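PDB 6FJY: CsuC from Acinetobacter baumannii, which probably acts as the periplasmic chaperone that holds Csu pilus subunits, including the tip adhesin CsuE, in a pre-assembly complex by donor-strand complementation. Local coordinates for residues Pro10-Trp22 with Glu68-Leu80. Numbering follows the deposited sequence.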
loop_
_atom_site.group_PDB
_atom_site.type_symbol
_atom_site.label_atom_id
_atom_site.label_comp_id
_atom_site.label_asym_id
_atom_site.label_seq_id
_atom_site.Cartn_x
_atom_site.Cartn_y
_atom_site.Cartn_z
ATOM N N PRO A 10 2.506 -2.750 -3.862
ATOM C CA PRO A 10 1.474 -3.516 -4.560
ATOM C C PRO A 10 2.006 -4.831 -5.123
ATOM O O PRO A 10 3.213 -5.032 -5.297
ATOM C CB PRO A 10 1.043 -2.565 -5.676
ATOM C CG PRO A 10 2.304 -1.836 -6.014
ATOM C CD PRO A 10 3.025 -1.657 -4.700
ATOM N N LYS A 11 1.064 -5.733 -5.395
ATOM C CA LYS A 11 1.362 -7.032 -5.981
ATOM C C LYS A 11 0.118 -7.565 -6.673
ATOM O O LYS A 11 -1.008 -7.172 -6.356
ATOM C CB LYS A 11 1.884 -8.058 -4.959
ATOM C CG LYS A 11 1.485 -7.846 -3.501
ATOM C CD LYS A 11 0.020 -8.074 -3.217
ATOM C CE LYS A 11 -0.300 -7.658 -1.771
ATOM N NZ LYS A 11 -1.742 -7.810 -1.379
ATOM N N ILE A 12 0.354 -8.443 -7.645
ATOM C CA ILE A 12 -0.681 -9.101 -8.437
ATOM C C ILE A 12 -0.529 -10.601 -8.209
ATOM O O ILE A 12 0.475 -11.197 -8.621
ATOM C CB ILE A 12 -0.550 -8.761 -9.926
ATOM C CG1 ILE A 12 -0.295 -7.261 -10.101
ATOM C CG2 ILE A 12 -1.806 -9.195 -10.685
ATOM C CD1 ILE A 12 -0.195 -6.808 -11.549
ATOM N N GLU A 13 -1.505 -11.212 -7.540
ATOM C CA GLU A 13 -1.405 -12.629 -7.224
ATOM C C GLU A 13 -1.615 -13.476 -8.481
ATOM O O GLU A 13 -2.009 -12.981 -9.550
ATOM C CB GLU A 13 -2.404 -13.007 -6.129
ATOM C CG GLU A 13 -2.267 -12.184 -4.840
ATOM C CD GLU A 13 -1.042 -12.513 -4.028
ATOM O OE1 GLU A 13 -0.338 -13.487 -4.363
ATOM O OE2 GLU A 13 -0.788 -11.794 -3.041
ATOM N N ALA A 14 -1.338 -14.781 -8.343
ATOM C CA ALA A 14 -1.394 -15.678 -9.496
ATOM C C ALA A 14 -2.798 -15.766 -10.078
ATOM O O ALA A 14 -2.961 -15.855 -11.299
ATOM C CB ALA A 14 -0.889 -17.069 -9.115
ATOM N N ASN A 15 -3.827 -15.727 -9.232
ATOM C CA ASN A 15 -5.203 -15.833 -9.706
ATOM C C ASN A 15 -5.851 -14.474 -9.970
ATOM O O ASN A 15 -7.061 -14.411 -10.205
ATOM C CB ASN A 15 -6.053 -16.631 -8.714
ATOM C CG ASN A 15 -6.096 -16.006 -7.332
ATOM O OD1 ASN A 15 -5.726 -14.846 -7.138
ATOM N ND2 ASN A 15 -6.562 -16.778 -6.362
ATOM N N GLU A 16 -5.079 -13.393 -9.912
ATOM C CA GLU A 16 -5.558 -12.046 -10.204
ATOM C C GLU A 16 -5.006 -11.581 -11.544
ATOM O O GLU A 16 -3.812 -11.726 -11.811
ATOM C CB GLU A 16 -5.145 -11.066 -9.104
ATOM C CG GLU A 16 -5.821 -11.277 -7.754
ATOM C CD GLU A 16 -5.269 -10.353 -6.683
ATOM O OE1 GLU A 16 -4.304 -9.615 -6.973
ATOM O OE2 GLU A 16 -5.806 -10.352 -5.558
ATOM N N LYS A 17 -5.877 -11.025 -12.381
ATOM C CA LYS A 17 -5.430 -10.457 -13.645
ATOM C C LYS A 17 -4.936 -9.018 -13.500
ATOM O O LYS A 17 -4.270 -8.506 -14.406
ATOM C CB LYS A 17 -6.552 -10.565 -14.682
ATOM C CG LYS A 17 -7.148 -9.265 -15.146
ATOM C CD LYS A 17 -7.399 -9.317 -16.642
ATOM C CE LYS A 17 -6.123 -9.684 -17.388
ATOM N NZ LYS A 17 -6.328 -9.679 -18.861
ATOM N N ALA A 18 -5.251 -8.349 -12.398
ATOM C CA ALA A 18 -4.816 -6.973 -12.208
ATOM C C ALA A 18 -4.950 -6.592 -10.741
ATOM O O ALA A 18 -5.608 -7.279 -9.955
ATOM C CB ALA A 18 -5.608 -6.012 -13.102
ATOM N N THR A 19 -4.291 -5.497 -10.381
ATOM C CA THR A 19 -4.460 -4.853 -9.086
ATOM C C THR A 19 -4.593 -3.352 -9.299
ATOM O O THR A 19 -4.358 -2.833 -10.393
ATOM C CB THR A 19 -3.295 -5.140 -8.138
ATOM O OG1 THR A 19 -3.632 -4.692 -6.817
ATOM C CG2 THR A 19 -2.049 -4.429 -8.600
ATOM N N ALA A 20 -4.950 -2.653 -8.229
ATOM C CA ALA A 20 -5.238 -1.227 -8.285
ATOM C C ALA A 20 -4.344 -0.456 -7.323
ATOM O O ALA A 20 -4.019 -0.935 -6.232
ATOM C CB ALA A 20 -6.722 -0.948 -7.959
ATOM N N VAL A 21 -3.954 0.741 -7.743
ATOM C CA VAL A 21 -3.275 1.715 -6.899
ATOM C C VAL A 21 -4.082 3.000 -6.966
ATOM O O VAL A 21 -4.544 3.386 -8.043
ATOM C CB VAL A 21 -1.817 1.955 -7.329
ATOM C CG1 VAL A 21 -1.223 3.110 -6.544
ATOM C CG2 VAL A 21 -0.971 0.683 -7.101
ATOM N N TRP A 22 -4.307 3.623 -5.814
ATOM C CA TRP A 22 -5.134 4.814 -5.742
ATOM C C TRP A 22 -4.274 6.062 -5.795
ATOM O O TRP A 22 -3.199 6.124 -5.193
ATOM C CB TRP A 22 -5.989 4.795 -4.479
ATOM C CG TRP A 22 -6.978 3.687 -4.513
ATOM C CD1 TRP A 22 -6.937 2.539 -3.788
ATOM C CD2 TRP A 22 -8.146 3.603 -5.335
ATOM N NE1 TRP A 22 -8.011 1.744 -4.100
ATOM C CE2 TRP A 22 -8.771 2.375 -5.046
ATOM C CE3 TRP A 22 -8.735 4.452 -6.273
ATOM C CZ2 TRP A 22 -9.949 1.969 -5.670
ATOM C CZ3 TRP A 22 -9.915 4.049 -6.885
ATOM C CH2 TRP A 22 -10.499 2.817 -6.590
ATOM N N GLU A 68 -9.883 14.933 -6.236
ATOM C CA GLU A 68 -10.151 13.776 -7.068
ATOM C C GLU A 68 -9.452 12.540 -6.523
ATOM O O GLU A 68 -8.458 12.621 -5.793
ATOM C CB GLU A 68 -9.729 14.016 -8.513
ATOM C CG GLU A 68 -10.621 15.035 -9.207
ATOM C CD GLU A 68 -10.389 15.052 -10.674
ATOM O OE1 GLU A 68 -9.243 14.734 -11.055
ATOM O OE2 GLU A 68 -11.334 15.374 -11.440
ATOM N N LYS A 69 -10.024 11.392 -6.855
ATOM C CA LYS A 69 -9.474 10.086 -6.523
ATOM C C LYS A 69 -9.555 9.239 -7.785
ATOM O O LYS A 69 -10.651 8.955 -8.282
ATOM C CB LYS A 69 -10.239 9.448 -5.360
ATOM C CG LYS A 69 -9.674 8.120 -4.880
ATOM C CD LYS A 69 -10.475 7.603 -3.709
ATOM C CE LYS A 69 -10.000 6.219 -3.276
ATOM N NZ LYS A 69 -10.828 5.687 -2.126
ATOM N N HIS A 70 -8.404 8.889 -8.338
ATOM C CA HIS A 70 -8.347 8.066 -9.534
ATOM C C HIS A 70 -7.791 6.689 -9.187
ATOM O O HIS A 70 -6.976 6.542 -8.273
ATOM C CB HIS A 70 -7.476 8.707 -10.624
ATOM C CG HIS A 70 -8.014 9.992 -11.173
ATOM N ND1 HIS A 70 -7.895 10.330 -12.507
ATOM C CD2 HIS A 70 -8.639 11.035 -10.576
ATOM C CE1 HIS A 70 -8.454 11.511 -12.713
ATOM N NE2 HIS A 70 -8.916 11.959 -11.559
ATOM N N MET A 71 -8.238 5.679 -9.918
ATOM C CA MET A 71 -7.649 4.355 -9.798
ATOM C C MET A 71 -6.602 4.191 -10.889
ATOM O O MET A 71 -6.802 4.616 -12.032
ATOM C CB MET A 71 -8.709 3.257 -9.862
ATOM C CG MET A 71 -8.174 1.856 -9.586
ATOM S SD MET A 71 -9.406 0.595 -9.838
ATOM C CE MET A 71 -9.325 0.559 -11.532
ATOM N N LEU A 72 -5.459 3.644 -10.498
ATOM C CA LEU A 72 -4.413 3.222 -11.414
ATOM C C LEU A 72 -4.495 1.704 -11.510
ATOM O O LEU A 72 -4.199 0.993 -10.546
ATOM C CB LEU A 72 -3.045 3.698 -10.936
ATOM C CG LEU A 72 -1.794 3.070 -11.568
ATOM C CD1 LEU A 72 -1.755 3.235 -13.095
ATOM C CD2 LEU A 72 -0.560 3.678 -10.933
ATOM N N ARG A 73 -4.964 1.227 -12.649
ATOM C CA ARG A 73 -5.122 -0.192 -12.918
ATOM C C ARG A 73 -3.807 -0.743 -13.458
ATOM O O ARG A 73 -3.245 -0.193 -14.413
ATOM C CB ARG A 73 -6.241 -0.386 -13.936
ATOM C CG ARG A 73 -6.992 -1.667 -13.860
ATOM C CD ARG A 73 -8.070 -1.686 -14.930
ATOM N NE ARG A 73 -9.324 -1.109 -14.458
ATOM C CZ ARG A 73 -10.200 -1.750 -13.696
ATOM N NH1 ARG A 73 -9.958 -2.996 -13.306
ATOM N NH2 ARG A 73 -11.319 -1.142 -13.323
ATOM N N LEU A 74 -3.298 -1.794 -12.823
ATOM C CA LEU A 74 -2.112 -2.505 -13.296
ATOM C C LEU A 74 -2.546 -3.895 -13.737
ATOM O O LEU A 74 -2.870 -4.741 -12.899
ATOM C CB LEU A 74 -1.042 -2.584 -12.215
ATOM C CG LEU A 74 -0.662 -1.250 -11.594
ATOM C CD1 LEU A 74 0.347 -1.460 -10.505
ATOM C CD2 LEU A 74 -0.093 -0.352 -12.683
ATOM N N THR A 75 -2.549 -4.126 -15.050
ATOM C CA THR A 75 -3.125 -5.323 -15.650
ATOM C C THR A 75 -2.050 -6.138 -16.358
ATOM O O THR A 75 -1.255 -5.585 -17.129
ATOM C CB THR A 75 -4.238 -4.955 -16.637
ATOM O OG1 THR A 75 -5.211 -4.146 -15.973
ATOM C CG2 THR A 75 -4.929 -6.200 -17.159
ATOM N N LYS A 76 -2.046 -7.452 -16.112
ATOM C CA LYS A 76 -1.144 -8.372 -16.804
ATOM C C LYS A 76 -1.603 -8.579 -18.240
ATOM O O LYS A 76 -2.758 -8.939 -18.482
ATOM C CB LYS A 76 -1.069 -9.722 -16.094
ATOM C CG LYS A 76 -0.602 -9.648 -14.683
ATOM C CD LYS A 76 -0.403 -11.019 -14.065
ATOM C CE LYS A 76 -1.640 -11.858 -14.045
ATOM N NZ LYS A 76 -1.402 -12.990 -13.106
ATOM N N SER A 77 -0.712 -8.325 -19.193
ATOM C CA SER A 77 -1.042 -8.553 -20.597
ATOM C C SER A 77 -0.965 -10.022 -20.969
ATOM O O SER A 77 -1.660 -10.470 -21.890
ATOM C CB SER A 77 -0.084 -7.778 -21.491
ATOM O OG SER A 77 1.205 -8.370 -21.404
ATOM N N VAL A 78 -0.091 -10.767 -20.296
ATOM C CA VAL A 78 0.128 -12.181 -20.547
ATOM C C VAL A 78 0.284 -12.864 -19.194
ATOM O O VAL A 78 0.451 -12.216 -18.161
ATOM C CB VAL A 78 1.370 -12.429 -21.433
ATOM C CG1 VAL A 78 1.223 -11.734 -22.786
ATOM C CG2 VAL A 78 2.626 -11.947 -20.728
ATOM N N ASN A 79 0.213 -14.192 -19.205
ATOM C CA ASN A 79 0.410 -14.962 -17.987
ATOM C C ASN A 79 1.884 -15.270 -17.773
ATOM O O ASN A 79 2.643 -15.486 -18.721
ATOM C CB ASN A 79 -0.422 -16.239 -18.028
ATOM C CG ASN A 79 -1.912 -15.948 -17.963
ATOM O OD1 ASN A 79 -2.374 -15.234 -17.070
ATOM N ND2 ASN A 79 -2.664 -16.458 -18.935
ATOM N N LEU A 80 2.275 -15.287 -16.517
ATOM C CA LEU A 80 3.652 -15.442 -16.086
ATOM C C LEU A 80 4.011 -16.912 -15.925
ATOM O O LEU A 80 3.132 -17.760 -15.739
ATOM C CB LEU A 80 3.860 -14.689 -14.772
ATOM C CG LEU A 80 3.404 -13.232 -14.922
ATOM C CD1 LEU A 80 3.206 -12.559 -13.575
ATOM C CD2 LEU A 80 4.371 -12.447 -15.816
#
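Val-21 and Leu-72 pair by two backbone hydrogen bonds, as do Thr-19 and Leu-74, and Lys-76 N extends the ladder to Lys-17 O; strands 18-25 and 69-76 thus illustrate how an antiparallel pair in an Ig-like domain separates a buried face from a partly exposed one. On the inner face Val-21, Leu-72 and Leu-74 pack at ordinary van der Waals spacing. Val-21 CG2 meets Leu-74 CD1 at 4.2 Å, Ile-12 CD1 lies against the backbone carbonyl of Leu-74, 3.6 Å from its O, and Leu-90 and Leu-120 of the PapD-like N-terminal domain continue the core.

The outer face is more open to solvent, loosely so at Arg-73 and Lys-17, yet snug around Trp-22, whose CZ3 comes within 3.3 Å of Met-71 CB. The six-membered ring is clasped from both faces: Lys-69 CE stands 3.6 Å above its plane on one, Met-71 CG 3.8 Å above it on the other. Lys-69, fully extended from chi1 (-176°) outward, carries NZ over the ring, 4.8 Å from its centroid, in a cation-pi contact.

Near the turn from Glu-13 to Glu-16, the Lys-76 chain bends at chi3 (-59°), and NZ makes a weak 3.0 Å hydrogen bond to Glu-16 O. The chemistry implies a division of labour: backbone bonds fix the register, buried aliphatic groups join the strands to the core, and the ammonium groups of Lys-69 and Lys-76 probably gain modest stabilisation from an aromatic face and a carbonyl oxygen.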